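Local coordinates for LPXTG cell wall surface protein (Streptococcus gordonii, PDB 4IGB) that is anchored to the streptococcal cell wall and probably acts as a surface adhesin, the part described here comprising its N-terminal N1 and N2 domains, at residues K91-Y96 with I168-G173; D279-L284 with L408-N413; T13-K18 with P310-L315; A303-P308 with N399-H404. All coordinates share one frame; numbering follows the deposited sequence.

Contact 1 lies in the N1 domain, contacts 2 and 4 in the N2 domain, and contact 3 joins the two. Along the chain, contact 1 is nested inside the long loop closed by contact 3 and closes before contact 2 opens, while contact 4 is nested inside contact 2. Contacts 2 and 4 are close neighbours, their centres about 5 Å apart, because 283-291 pairs with 298-305 and 397-405 with 408-411 in the same curled sheet. Contact 1 stands about 20 Å from contact 2, centre to centre. The N1-N2 junction rests on contact 3, where the N2 loop 310-315 packs on residues 13-18 of N1 and touches contacts 2 and 4 through Asp313 and Ile314.

Contact 1 of 4, residues K91-Y96 with I168-G173; sequences KQVDAY and IRYADG
Residues 91-96 and the strand end 168-170 run antiparallel, with their short axes 4.6 Å apart at closest and their directions at 147°. Asp94 and Arg169 form the hydrogen-bonded pair: Asp94 N to Arg169 O is 2.8 Å and nearly straight, and Arg169 N returns a bond to Asp94 O. Beyond the last paired residue, Ala171 N still reaches Gln92 O at 2.9 Å. Val93 with Tyr170 and Ala95 with Ile168 make the flanking non-hydrogen-bonded pairs. These are two inner strands of the large antiparallel sheet of the N1 domain, with strand 72-88 beyond one of them. The side chains of Val93, Ile168 and Tyr170 share a face backed by Leu178; the other face carries Asp94 and Arg169.

On that second face the guanidinium of Arg169 lies flat over the Tyr96 ring, centres 3.7 Å apart and planes only 13° from parallel, a cation-pi stack. The bend at chi3 (-125°) turns the plane onto the ring, while NE keeps a salt bridge to Glu167. At the other end Lys91 crosses the Tyr170 ring, its CD 3.7 Å from the centroid in a CH-pi contact. Its NZ continues to Asp172 OD2, a salt bridge of 3.4 Å, and Thr174 OG1 bonds to both partners. The Tyr170 hydroxyl is held by Asp177. Gln92 NE2 touches the Ala171 methyl and donates to Asp94 OD1, on the syn lone pair; Asn84 N holds the same oxygen. A water bridges Gln92 O to Asp172 N and OD1.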
loop_
_atom_site.group_PDB
_atom_site.type_symbol
_atom_site.label_atom_id
_atom_site.label_comp_id
_atom_site.label_asym_id
_atom_site.label_seq_id
_atom_site.Cartn_x
_atom_site.Cartn_y
_atom_site.Cartn_z
ATOM N N LYS D 91 -2.724 -11.851 11.668
ATOM C CA LYS D 91 -3.991 -11.944 10.946
ATOM C C LYS D 91 -3.804 -12.128 9.441
ATOM O O LYS D 91 -2.959 -11.475 8.819
ATOM C CB LYS D 91 -4.847 -10.703 11.209
ATOM C CG LYS D 91 -5.261 -10.529 12.664
ATOM C CD LYS D 91 -6.327 -9.452 12.801
ATOM C CE LYS D 91 -6.868 -9.390 14.222
ATOM N NZ LYS D 91 -7.845 -8.274 14.410
ATOM N N GLN D 92 -4.596 -13.015 8.847
ATOM C CA GLN D 92 -4.525 -13.194 7.412
ATOM C C GLN D 92 -5.058 -11.943 6.731
ATOM O O GLN D 92 -6.049 -11.358 7.169
ATOM C CB GLN D 92 -5.303 -14.428 6.962
ATOM C CG GLN D 92 -5.425 -14.556 5.456
ATOM C CD GLN D 92 -6.302 -15.727 5.043
ATOM O OE1 GLN D 92 -6.163 -16.847 5.561
ATOM N NE2 GLN D 92 -7.217 -15.475 4.111
ATOM N N VAL D 93 -4.385 -11.525 5.667
ATOM C CA VAL D 93 -4.828 -10.361 4.911
ATOM C C VAL D 93 -5.271 -10.787 3.512
ATOM O O VAL D 93 -4.645 -11.643 2.893
ATOM C CB VAL D 93 -3.709 -9.304 4.814
ATOM C CG1 VAL D 93 -4.188 -8.084 4.064
ATOM C CG2 VAL D 93 -3.237 -8.919 6.218
ATOM N N ASP D 94 -6.359 -10.194 3.029
ATOM C CA ASP D 94 -6.835 -10.435 1.669
ATOM C C ASP D 94 -6.778 -9.126 0.894
ATOM O O ASP D 94 -6.823 -8.064 1.495
ATOM C CB ASP D 94 -8.293 -10.882 1.681
ATOM C CG ASP D 94 -8.506 -12.207 2.389
ATOM O OD1 ASP D 94 -7.558 -13.022 2.450
ATOM O OD2 ASP D 94 -9.649 -12.423 2.863
ATOM N N ALA D 95 -6.728 -9.202 -0.437
ATOM C CA ALA D 95 -6.858 -8.006 -1.262
ATOM C C ALA D 95 -8.104 -8.044 -2.150
ATOM O O ALA D 95 -8.478 -9.090 -2.681
ATOM C CB ALA D 95 -5.620 -7.809 -2.127
ATOM N N TYR D 96 -8.726 -6.881 -2.306
ATOM C CA TYR D 96 -9.798 -6.690 -3.264
ATOM C C TYR D 96 -9.353 -5.648 -4.278
ATOM O O TYR D 96 -8.811 -4.607 -3.910
ATOM C CB TYR D 96 -11.084 -6.279 -2.543
ATOM C CG TYR D 96 -11.575 -7.375 -1.625
ATOM C CD1 TYR D 96 -11.038 -7.526 -0.357
ATOM C CD2 TYR D 96 -12.541 -8.288 -2.046
ATOM C CE1 TYR D 96 -11.457 -8.534 0.479
ATOM C CE2 TYR D 96 -12.976 -9.301 -1.209
ATOM C CZ TYR D 96 -12.425 -9.416 0.047
ATOM O OH TYR D 96 -12.824 -10.417 0.885
ATOM N N ILE D 168 -7.114 -3.638 1.114
ATOM C CA ILE D 168 -6.678 -4.801 1.864
ATOM C C ILE D 168 -7.552 -4.927 3.097
ATOM O O ILE D 168 -7.987 -3.917 3.657
ATOM C CB ILE D 168 -5.203 -4.715 2.246
ATOM C CG1 ILE D 168 -4.907 -3.407 2.988
ATOM C CG2 ILE D 168 -4.346 -4.807 0.992
ATOM C CD1 ILE D 168 -3.397 -3.239 3.332
ATOM N N ARG D 169 -7.827 -6.169 3.495
ATOM C CA ARG D 169 -8.708 -6.451 4.620
ATOM C C ARG D 169 -8.210 -7.632 5.428
ATOM O O ARG D 169 -7.706 -8.605 4.868
ATOM C CB ARG D 169 -10.111 -6.801 4.123
ATOM C CG ARG D 169 -10.939 -5.637 3.641
ATOM C CD ARG D 169 -12.397 -6.079 3.514
ATOM N NE ARG D 169 -12.909 -5.833 2.169
ATOM C CZ ARG D 169 -14.002 -6.396 1.657
ATOM N NH1 ARG D 169 -14.718 -7.258 2.379
ATOM N NH2 ARG D 169 -14.377 -6.098 0.420
ATOM N N TYR D 170 -8.365 -7.559 6.744
ATOM C CA TYR D 170 -8.194 -8.748 7.564
ATOM C C TYR D 170 -9.260 -9.761 7.151
ATOM O O TYR D 170 -10.449 -9.450 7.162
ATOM C CB TYR D 170 -8.340 -8.406 9.049
ATOM C CG TYR D 170 -7.181 -7.617 9.627
ATOM C CD1 TYR D 170 -5.865 -8.025 9.430
ATOM C CD2 TYR D 170 -7.403 -6.453 10.349
ATOM C CE1 TYR D 170 -4.802 -7.302 9.954
ATOM C CE2 TYR D 170 -6.345 -5.724 10.885
ATOM C CZ TYR D 170 -5.050 -6.149 10.680
ATOM O OH TYR D 170 -4.007 -5.421 11.208
ATOM N N ALA D 171 -8.844 -10.958 6.760
ATOM C CA ALA D 171 -9.809 -12.026 6.489
ATOM C C ALA D 171 -10.758 -12.186 7.692
ATOM O O ALA D 171 -11.937 -12.470 7.528
ATOM C CB ALA D 171 -9.097 -13.327 6.174
ATOM N N ASP D 172 -10.217 -11.977 8.887
ATOM C CA ASP D 172 -10.959 -11.881 10.152
ATOM C C ASP D 172 -12.355 -11.303 10.017
ATOM O O ASP D 172 -13.309 -11.783 10.628
ATOM C CB ASP D 172 -10.216 -10.929 11.097
ATOM C CG ASP D 172 -9.503 -11.645 12.198
ATOM O OD1 ASP D 172 -9.086 -12.798 11.982
ATOM O OD2 ASP D 172 -9.354 -11.054 13.285
ATOM N N GLY D 173 -12.449 -10.230 9.249
ATOM C CA GLY D 173 -13.631 -9.399 9.246
ATOM C C GLY D 173 -13.473 -8.305 10.286
ATOM O O GLY D 173 -14.333 -7.433 10.412
HETATM O O HOH W 1 -7.747 -12.204 9.557
HETATM O O HOH W 2 -6.492 -14.650 10.878
#

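Contact 2 of 4, residues D279-L284 with L408-N413; sequences DPRPVL and LSAPSN. With GOL (glycerol), chain U.
Segments 281-284 and 410-413 approach with their end-to-end directions 45° apart and come nearest at Pro282 and Ser412, whose CA atoms are 4.4 Å apart, without a backbone-to-backbone hydrogen bond between them. The Asn413 side chain makes the polar link instead. Its OD1 accepts a hydrogen bond from Leu284 N at 2.8 Å, and its ND2 donates to Leu284 O at 3.0 Å, in the carbonyl plane and on a lone pair. CG sits between the backbone N and the carbonyl carbon (chi1 57°), a rotation that carries the amide across to the main chain of Leu284, where both of its ends are engaged.

Alongside, the Pro282 ring presses its CB against Ser412 CB at 3.7 Å, and Ser412 CA makes a close CH...O contact with Pro282 O. Ser412 OG faces the Leu284 side chain while donating to Asn413 O, and it also bonds to Val401 N of strand 397-405. Further back, Arg281 runs beside Pro411 O and then over the Ala410 methyl. Its guanidinium ends at a glycerol, which hydrogen-bonds to Ser409 O through O3 at 2.7 Å and also meets Ile278 and Asn89; the glycerol probably comes from the crystallisation liquor.

With the amide of Asn413 imitating a strand partner and fixed at both ends, the beginning of strand 283-291 is pinned to the chain leaving 408-411 by side-chain chemistry, while proline, alanine and leucine carbons pack next to it.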
loop_
_atom_site.group_PDB
_atom_site.type_symbol
_atom_site.label_atom_id
_atom_site.label_comp_id
_atom_site.label_asym_id
_atom_site.label_seq_id
_atom_site.Cartn_x
_atom_site.Cartn_y
_atom_site.Cartn_z
ATOM N N ASP D 279 9.603 -3.059 11.895
ATOM C CA ASP D 279 10.362 -4.220 12.334
ATOM C C ASP D 279 11.735 -3.795 12.839
ATOM O O ASP D 279 12.448 -3.056 12.164
ATOM C CB ASP D 279 10.507 -5.208 11.175
ATOM C CG ASP D 279 11.176 -6.501 11.589
ATOM O OD1 ASP D 279 11.414 -6.692 12.798
ATOM O OD2 ASP D 279 11.464 -7.327 10.700
ATOM N N PRO D 280 12.100 -4.259 14.029
ATOM C CA PRO D 280 11.246 -5.159 14.810
ATOM C C PRO D 280 10.127 -4.426 15.543
ATOM O O PRO D 280 10.150 -3.201 15.651
ATOM C CB PRO D 280 12.220 -5.757 15.824
ATOM C CG PRO D 280 13.233 -4.688 16.030
ATOM C CD PRO D 280 13.380 -3.985 14.707
ATOM N N ARG D 281 9.158 -5.185 16.042
ATOM C CA ARG D 281 8.042 -4.617 16.784
ATOM C C ARG D 281 8.472 -4.269 18.203
ATOM O O ARG D 281 9.489 -4.758 18.690
ATOM C CB ARG D 281 6.869 -5.597 16.823
ATOM C CG ARG D 281 6.360 -6.010 15.453
ATOM C CD ARG D 281 5.058 -5.307 15.114
ATOM N NE ARG D 281 4.554 -5.699 13.802
ATOM C CZ ARG D 281 4.505 -4.892 12.749
ATOM N NH1 ARG D 281 4.931 -3.641 12.852
ATOM N NH2 ARG D 281 4.030 -5.334 11.592
ATOM N N PRO D 282 7.692 -3.423 18.865
ATOM C CA PRO D 282 7.996 -3.027 20.241
ATOM C C PRO D 282 8.104 -4.244 21.150
ATOM O O PRO D 282 7.332 -5.191 21.004
ATOM C CB PRO D 282 6.784 -2.182 20.635
ATOM C CG PRO D 282 6.275 -1.642 19.352
ATOM C CD PRO D 282 6.515 -2.714 18.333
ATOM N N VAL D 283 9.055 -4.217 22.075
ATOM C CA VAL D 283 9.238 -5.311 23.018
ATOM C C VAL D 283 8.732 -4.896 24.393
ATOM O O VAL D 283 9.104 -3.843 24.909
ATOM C CB VAL D 283 10.715 -5.732 23.126
ATOM C CG1 VAL D 283 10.901 -6.715 24.268
ATOM C CG2 VAL D 283 11.195 -6.331 21.813
ATOM N N LEU D 284 7.879 -5.725 24.982
ATOM C CA LEU D 284 7.307 -5.422 26.286
ATOM C C LEU D 284 7.572 -6.526 27.303
ATOM O O LEU D 284 7.416 -7.709 27.006
ATOM C CB LEU D 284 5.802 -5.178 26.160
ATOM C CG LEU D 284 5.025 -4.979 27.463
ATOM C CD1 LEU D 284 5.306 -3.605 28.050
ATOM C CD2 LEU D 284 3.535 -5.171 27.232
ATOM N N LEU D 408 0.327 4.999 11.326
ATOM C CA LEU D 408 0.625 3.564 11.396
ATOM C C LEU D 408 0.568 3.052 12.832
ATOM O O LEU D 408 0.747 3.811 13.782
ATOM C CB LEU D 408 2.026 3.261 10.833
ATOM C CG LEU D 408 2.365 3.873 9.478
ATOM C CD1 LEU D 408 3.798 3.544 9.098
ATOM C CD2 LEU D 408 1.400 3.380 8.418
ATOM N N SER D 409 0.379 1.746 12.976
ATOM C CA SER D 409 0.189 1.141 14.278
ATOM C C SER D 409 0.934 -0.183 14.345
ATOM O O SER D 409 0.886 -0.969 13.407
ATOM C CB SER D 409 -1.307 0.901 14.513
ATOM O OG SER D 409 -1.585 0.827 15.896
ATOM N N ALA D 410 1.619 -0.423 15.458
ATOM C CA ALA D 410 2.325 -1.678 15.655
ATOM C C ALA D 410 2.269 -2.118 17.107
ATOM O O ALA D 410 2.854 -1.487 17.976
ATOM C CB ALA D 410 3.770 -1.547 15.200
ATOM N N PRO D 411 1.565 -3.218 17.378
ATOM C CA PRO D 411 1.490 -3.739 18.741
ATOM C C PRO D 411 2.818 -4.355 19.172
ATOM O O PRO D 411 3.562 -4.845 18.329
ATOM C CB PRO D 411 0.435 -4.836 18.623
ATOM C CG PRO D 411 0.551 -5.299 17.194
ATOM C CD PRO D 411 0.792 -4.033 16.427
ATOM N N SER D 412 3.110 -4.313 20.468
ATOM C CA SER D 412 4.214 -5.059 21.034
ATOM C C SER D 412 3.781 -6.514 21.159
ATOM O O SER D 412 2.670 -6.873 20.791
ATOM C CB SER D 412 4.503 -4.543 22.437
ATOM O OG SER D 412 3.423 -4.887 23.296
ATOM N N ASN D 413 4.653 -7.351 21.697
ATOM C CA ASN D 413 4.249 -8.692 22.079
ATOM C C ASN D 413 3.338 -8.575 23.299
ATOM O O ASN D 413 3.292 -7.525 23.944
ATOM C CB ASN D 413 5.470 -9.498 22.476
ATOM C CG ASN D 413 6.243 -8.838 23.597
ATOM O OD1 ASN D 413 6.963 -7.863 23.375
ATOM N ND2 ASN D 413 6.082 -9.344 24.809
HETATM C C1 GOL U . 3.205 -3.217 9.828
HETATM O O1 GOL U . 4.166 -2.765 10.756
HETATM C C2 GOL U . 1.954 -2.392 10.073
HETATM O O2 GOL U . 2.358 -1.232 10.770
HETATM C C3 GOL U . 1.029 -3.201 10.969
HETATM O O3 GOL U . 1.607 -3.335 12.251
#

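Contact 3 of 4, residues T13-K18 with P310-L315; sequences TLDIRK and PGKDIL. With SO4 (sulfate ion), chain S.
Asp15 and Lys312 lie side by side and point the same way: Asp15 CB rests 3.5 Å from Lys312 CG, and the carboxylate follows the lysine chain toward its end. Lys312 is extended throughout, with CG anti to the backbone N (chi1 174°), so its NZ runs past the carboxylate and stays 4.6 Å from Asp15 OD1, too far for a salt bridge. Asp313 also points in this direction, its OD1 4.1 Å from Asp15 OD1 with the carboxylate planes 49° apart. The neighbouring lysine may offset some of the like-charge cost, and Asp313 OD2 is occupied by Val309 N.

The backbones are joined by one direct bond, Asp15 N to Lys312 O at 2.8 Å. A water adds a second bridge, accepting from Thr13 OG1 and donating to Gly311 O.

The apolar side is built on Leu14. Its branches divide the work: CD2 lies over Gly311 O at 3.4 Å, and CD1 meets Leu315 CD1 at 3.9 Å. Ile16 CG2 crosses to that same leucine methyl, so Leu315 CD1 is shared between the two N1 side chains; Ala249 and Arg251 of strand 249-252 touch Leu315 as well. The arrangement is a loop-to-loop interface between consecutive domains, in which the turn of N2 between strands 298-305 and 321-326 docks on the stretch of N1 leading into edge strand 17-18.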
loop_
_atom_site.group_PDB
_atom_site.type_symbol
_atom_site.label_atom_id
_atom_site.label_comp_id
_atom_site.label_asym_id
_atom_site.label_seq_id
_atom_site.Cartn_x
_atom_site.Cartn_y
_atom_site.Cartn_z
ATOM N N THR D 13 14.862 0.906 -3.110
ATOM C CA THR D 13 15.417 0.062 -2.053
ATOM C C THR D 13 14.657 0.222 -0.721
ATOM O O THR D 13 15.201 -0.044 0.347
ATOM C CB THR D 13 16.924 0.358 -1.797
ATOM O OG1 THR D 13 17.089 1.745 -1.489
ATOM C CG2 THR D 13 17.796 -0.011 -3.026
ATOM N N LEU D 14 13.413 0.678 -0.790
ATOM C CA LEU D 14 12.535 0.677 0.381
ATOM C C LEU D 14 12.408 -0.752 0.874
ATOM O O LEU D 14 12.453 -1.688 0.083
ATOM C CB LEU D 14 11.139 1.206 0.020
ATOM C CG LEU D 14 10.968 2.688 -0.283
ATOM C CD1 LEU D 14 9.556 2.983 -0.821
ATOM C CD2 LEU D 14 11.229 3.476 0.978
ATOM N N ASP D 15 12.238 -0.931 2.178
ATOM C CA ASP D 15 12.069 -2.273 2.708
ATOM C C ASP D 15 10.622 -2.490 3.169
ATOM O O ASP D 15 10.373 -3.060 4.226
ATOM C CB ASP D 15 13.069 -2.522 3.845
ATOM C CG ASP D 15 13.117 -3.987 4.280
ATOM O OD1 ASP D 15 13.463 -4.248 5.457
ATOM O OD2 ASP D 15 12.814 -4.874 3.452
ATOM N N ILE D 16 9.674 -2.010 2.370
ATOM C CA ILE D 16 8.261 -2.195 2.660
ATOM C C ILE D 16 7.857 -3.620 2.292
ATOM O O ILE D 16 8.573 -4.295 1.556
ATOM C CB ILE D 16 7.371 -1.146 1.932
ATOM C CG1 ILE D 16 7.535 -1.227 0.416
ATOM C CG2 ILE D 16 7.695 0.258 2.400
ATOM C CD1 ILE D 16 6.899 -0.066 -0.316
ATOM N N ARG D 17 6.727 -4.084 2.819
ATOM C CA ARG D 17 6.269 -5.455 2.571
ATOM C C ARG D 17 5.356 -5.524 1.342
ATOM O O ARG D 17 4.279 -4.927 1.343
ATOM C CB ARG D 17 5.503 -5.988 3.790
ATOM C CG ARG D 17 4.924 -7.401 3.594
ATOM C CD ARG D 17 3.617 -7.638 4.360
ATOM N NE ARG D 17 3.743 -7.313 5.781
ATOM C CZ ARG D 17 4.221 -8.140 6.707
ATOM N NH1 ARG D 17 4.624 -9.362 6.370
ATOM N NH2 ARG D 17 4.302 -7.742 7.976
ATOM N N LYS D 18 5.771 -6.257 0.311
ATOM C CA LYS D 18 4.918 -6.466 -0.857
ATOM C C LYS D 18 3.991 -7.672 -0.670
ATOM O O LYS D 18 4.456 -8.779 -0.429
ATOM C CB LYS D 18 5.777 -6.671 -2.103
ATOM C CG LYS D 18 4.984 -6.677 -3.390
ATOM C CD LYS D 18 5.916 -6.568 -4.568
ATOM C CE LYS D 18 5.165 -6.446 -5.856
ATOM N NZ LYS D 18 6.113 -6.290 -7.001
ATOM N N PRO D 310 13.545 5.592 8.631
ATOM C CA PRO D 310 12.971 6.378 7.540
ATOM C C PRO D 310 13.651 5.990 6.241
ATOM O O PRO D 310 14.878 5.841 6.199
ATOM C CB PRO D 310 13.349 7.812 7.909
ATOM C CG PRO D 310 13.556 7.785 9.380
ATOM C CD PRO D 310 14.130 6.440 9.684
ATOM N N GLY D 311 12.858 5.801 5.195
ATOM C CA GLY D 311 13.400 5.462 3.899
ATOM C C GLY D 311 13.695 3.991 3.767
ATOM O O GLY D 311 14.148 3.550 2.718
ATOM N N LYS D 312 13.445 3.227 4.830
ATOM C CA LYS D 312 13.583 1.774 4.761
ATOM C C LYS D 312 12.313 1.065 5.258
ATOM O O LYS D 312 11.575 0.461 4.477
ATOM C CB LYS D 312 14.785 1.303 5.579
ATOM C CG LYS D 312 14.893 -0.221 5.657
ATOM C CD LYS D 312 15.739 -0.700 6.848
ATOM C CE LYS D 312 16.176 -2.147 6.666
ATOM N NZ LYS D 312 17.067 -2.594 7.776
ATOM N N ASP D 313 12.074 1.139 6.565
ATOM C CA ASP D 313 10.908 0.505 7.178
ATOM C C ASP D 313 9.651 1.321 6.900
ATOM O O ASP D 313 8.576 0.762 6.677
ATOM C CB ASP D 313 11.103 0.366 8.695
ATOM C CG ASP D 313 12.358 -0.406 9.057
ATOM O OD1 ASP D 313 12.691 -1.360 8.326
ATOM O OD2 ASP D 313 13.011 -0.053 10.069
ATOM N N ILE D 314 9.802 2.644 6.933
ATOM C CA ILE D 314 8.705 3.579 6.690
ATOM C C ILE D 314 9.142 4.605 5.649
ATOM O O ILE D 314 10.332 4.856 5.484
ATOM C CB ILE D 314 8.242 4.296 7.987
ATOM C CG1 ILE D 314 9.418 5.019 8.667
ATOM C CG2 ILE D 314 7.627 3.291 8.951
ATOM C CD1 ILE D 314 9.018 5.802 9.920
ATOM N N LEU D 315 8.168 5.172 4.945
ATOM C CA LEU D 315 8.406 6.058 3.807
ATOM C C LEU D 315 9.250 7.282 4.145
ATOM O O LEU D 315 10.056 7.736 3.329
ATOM C CB LEU D 315 7.063 6.510 3.214
ATOM C CG LEU D 315 6.601 5.791 1.938
ATOM C CD1 LEU D 315 7.051 4.335 1.875
ATOM C CD2 LEU D 315 5.100 5.925 1.730
HETATM S S SO4 S . 9.271 -4.387 -5.609
HETATM O O1 SO4 S . 8.329 -5.441 -5.942
HETATM O O2 SO4 S . 8.930 -3.227 -6.417
HETATM O O3 SO4 S . 9.181 -4.040 -4.192
HETATM O O4 SO4 S . 10.621 -4.850 -5.912
HETATM O O HOH W 3 15.535 3.508 0.518
#

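Contact 4 of 4, residues A303-P308 with N399-H404; sequences ATFKVP and NTVTLH
The Phe305 ring is the main bump here, pushed into the hollow between Val401 and Leu403 on the facing strand. The ring's CD2 meets Leu403 CB at 3.7 Å, with the leucine carbon at the ring's edge, near its plane. Further along, CZ touches Val401 CG2 at 3.8 Å in an oblique approach. Phe305 and Leu403 slide past one another in opposite directions. Leu403 CD1 also meets the ring at CD2, while Leu403 CD2 reaches toward Lys306 O.

Val401 places CG2 between its backbone N and carbonyl carbon (chi1 -65° for CG1), and this branch meets the Ala303 methyl at 4.0 Å and also touches Phe305. The small alanine next to the large phenylalanine gives that strand a step, and the valine branch sits in it.

The strands 303-305 and 401-404 run nearly parallel, 20° apart, with axes 9.0 Å apart, face to face across the interior of the N2 beta-sandwich-like fold rather than as bonded neighbours. Met323, Ile379 and Pro282 add to the packing round Phe305. With no hydrogen bond crossing between the segments, cohesion here rests on apolar side-chain contact, probably with the burial of these carbons from water.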
loop_
_atom_site.group_PDB
_atom_site.type_symbol
_atom_site.label_atom_id
_atom_site.label_comp_id
_atom_site.label_asym_id
_atom_site.label_seq_id
_atom_site.Cartn_x
_atom_site.Cartn_y
_atom_site.Cartn_z
ATOM N N ALA D 303 8.665 -1.158 28.265
ATOM C CA ALA D 303 8.329 -1.257 26.854
ATOM C C ALA D 303 9.442 -0.612 26.047
ATOM O O ALA D 303 9.767 0.552 26.252
ATOM C CB ALA D 303 6.995 -0.572 26.569
ATOM N N THR D 304 10.029 -1.371 25.137
ATOM C CA THR D 304 11.110 -0.851 24.328
ATOM C C THR D 304 10.637 -0.612 22.900
ATOM O O THR D 304 10.335 -1.550 22.179
ATOM C CB THR D 304 12.323 -1.786 24.369
ATOM O OG1 THR D 304 12.790 -1.870 25.719
ATOM C CG2 THR D 304 13.448 -1.264 23.479
ATOM N N PHE D 305 10.564 0.656 22.511
ATOM C CA PHE D 305 10.110 1.022 21.189
ATOM C C PHE D 305 11.314 1.327 20.308
ATOM O O PHE D 305 12.052 2.282 20.545
ATOM C CB PHE D 305 9.161 2.222 21.264
ATOM C CG PHE D 305 7.965 1.989 22.162
ATOM C CD1 PHE D 305 8.043 2.236 23.525
ATOM C CD2 PHE D 305 6.781 1.503 21.646
ATOM C CE1 PHE D 305 6.953 2.017 24.350
ATOM C CE2 PHE D 305 5.688 1.278 22.469
ATOM C CZ PHE D 305 5.780 1.531 23.818
ATOM N N LYS D 306 11.520 0.493 19.300
ATOM C CA LYS D 306 12.600 0.714 18.359
ATOM C C LYS D 306 12.071 1.703 17.334
ATOM O O LYS D 306 10.953 1.549 16.841
ATOM C CB LYS D 306 12.991 -0.601 17.685
ATOM C CG LYS D 306 14.348 -0.581 16.994
ATOM C CD LYS D 306 15.455 -1.096 17.911
ATOM C CE LYS D 306 16.826 -0.989 17.243
ATOM N NZ LYS D 306 17.943 -1.313 18.181
ATOM N N VAL D 307 12.854 2.730 17.028
ATOM C CA VAL D 307 12.446 3.705 16.030
ATOM C C VAL D 307 12.674 3.155 14.629
ATOM O O VAL D 307 13.799 2.797 14.278
ATOM C CB VAL D 307 13.228 5.010 16.174
ATOM C CG1 VAL D 307 12.566 6.106 15.344
ATOM C CG2 VAL D 307 13.317 5.416 17.642
ATOM N N PRO D 308 11.600 3.083 13.824
ATOM C CA PRO D 308 11.682 2.596 12.443
ATOM C C PRO D 308 12.646 3.457 11.630
ATOM O O PRO D 308 12.813 4.635 11.926
ATOM C CB PRO D 308 10.251 2.778 11.917
ATOM C CG PRO D 308 9.397 2.946 13.146
ATOM C CD PRO D 308 10.265 3.609 14.147
ATOM N N ASN D 399 -1.127 -7.806 29.366
ATOM C CA ASN D 399 -0.804 -6.448 28.974
ATOM C C ASN D 399 -0.234 -6.392 27.572
ATOM O O ASN D 399 0.300 -7.382 27.066
ATOM C CB ASN D 399 0.150 -5.779 29.966
ATOM C CG ASN D 399 0.401 -4.317 29.624
ATOM O OD1 ASN D 399 1.505 -3.936 29.234
ATOM N ND2 ASN D 399 -0.639 -3.496 29.742
ATOM N N THR D 400 -0.365 -5.224 26.956
ATOM C CA THR D 400 0.151 -4.970 25.619
ATOM C C THR D 400 0.239 -3.465 25.424
ATOM O O THR D 400 -0.534 -2.716 26.024
ATOM C CB THR D 400 -0.771 -5.556 24.553
ATOM O OG1 THR D 400 -0.803 -6.978 24.691
ATOM C CG2 THR D 400 -0.274 -5.213 23.155
ATOM N N VAL D 401 1.189 -3.020 24.609
ATOM C CA VAL D 401 1.298 -1.608 24.279
ATOM C C VAL D 401 1.305 -1.467 22.776
ATOM O O VAL D 401 1.569 -2.428 22.055
ATOM C CB VAL D 401 2.567 -0.965 24.861
ATOM C CG1 VAL D 401 2.505 -0.961 26.379
ATOM C CG2 VAL D 401 3.808 -1.702 24.379
ATOM N N THR D 402 0.994 -0.271 22.299
ATOM C CA THR D 402 0.956 -0.053 20.876
ATOM C C THR D 402 1.739 1.193 20.522
ATOM O O THR D 402 1.602 2.233 21.170
ATOM C CB THR D 402 -0.476 0.043 20.365
ATOM O OG1 THR D 402 -1.191 -1.129 20.763
ATOM C CG2 THR D 402 -0.493 0.139 18.850
ATOM N N LEU D 403 2.592 1.058 19.512
ATOM C CA LEU D 403 3.363 2.174 18.987
ATOM C C LEU D 403 2.619 2.770 17.817
ATOM O O LEU D 403 2.159 2.046 16.940
ATOM C CB LEU D 403 4.735 1.697 18.512
ATOM C CG LEU D 403 5.548 2.741 17.741
ATOM C CD1 LEU D 403 5.892 3.921 18.654
ATOM C CD2 LEU D 403 6.806 2.104 17.152
ATOM N N HIS D 404 2.498 4.090 17.808
ATOM C CA HIS D 404 1.913 4.800 16.681
ATOM C C HIS D 404 2.969 5.692 16.032
ATOM O O HIS D 404 3.664 6.441 16.712
ATOM C CB HIS D 404 0.711 5.640 17.114
ATOM C CG HIS D 404 -0.508 4.831 17.448
ATOM N ND1 HIS D 404 -1.499 4.563 16.528
ATOM C CD2 HIS D 404 -0.895 4.234 18.601
ATOM C CE1 HIS D 404 -2.439 3.828 17.098
ATOM N NE2 HIS D 404 -2.099 3.615 18.355
#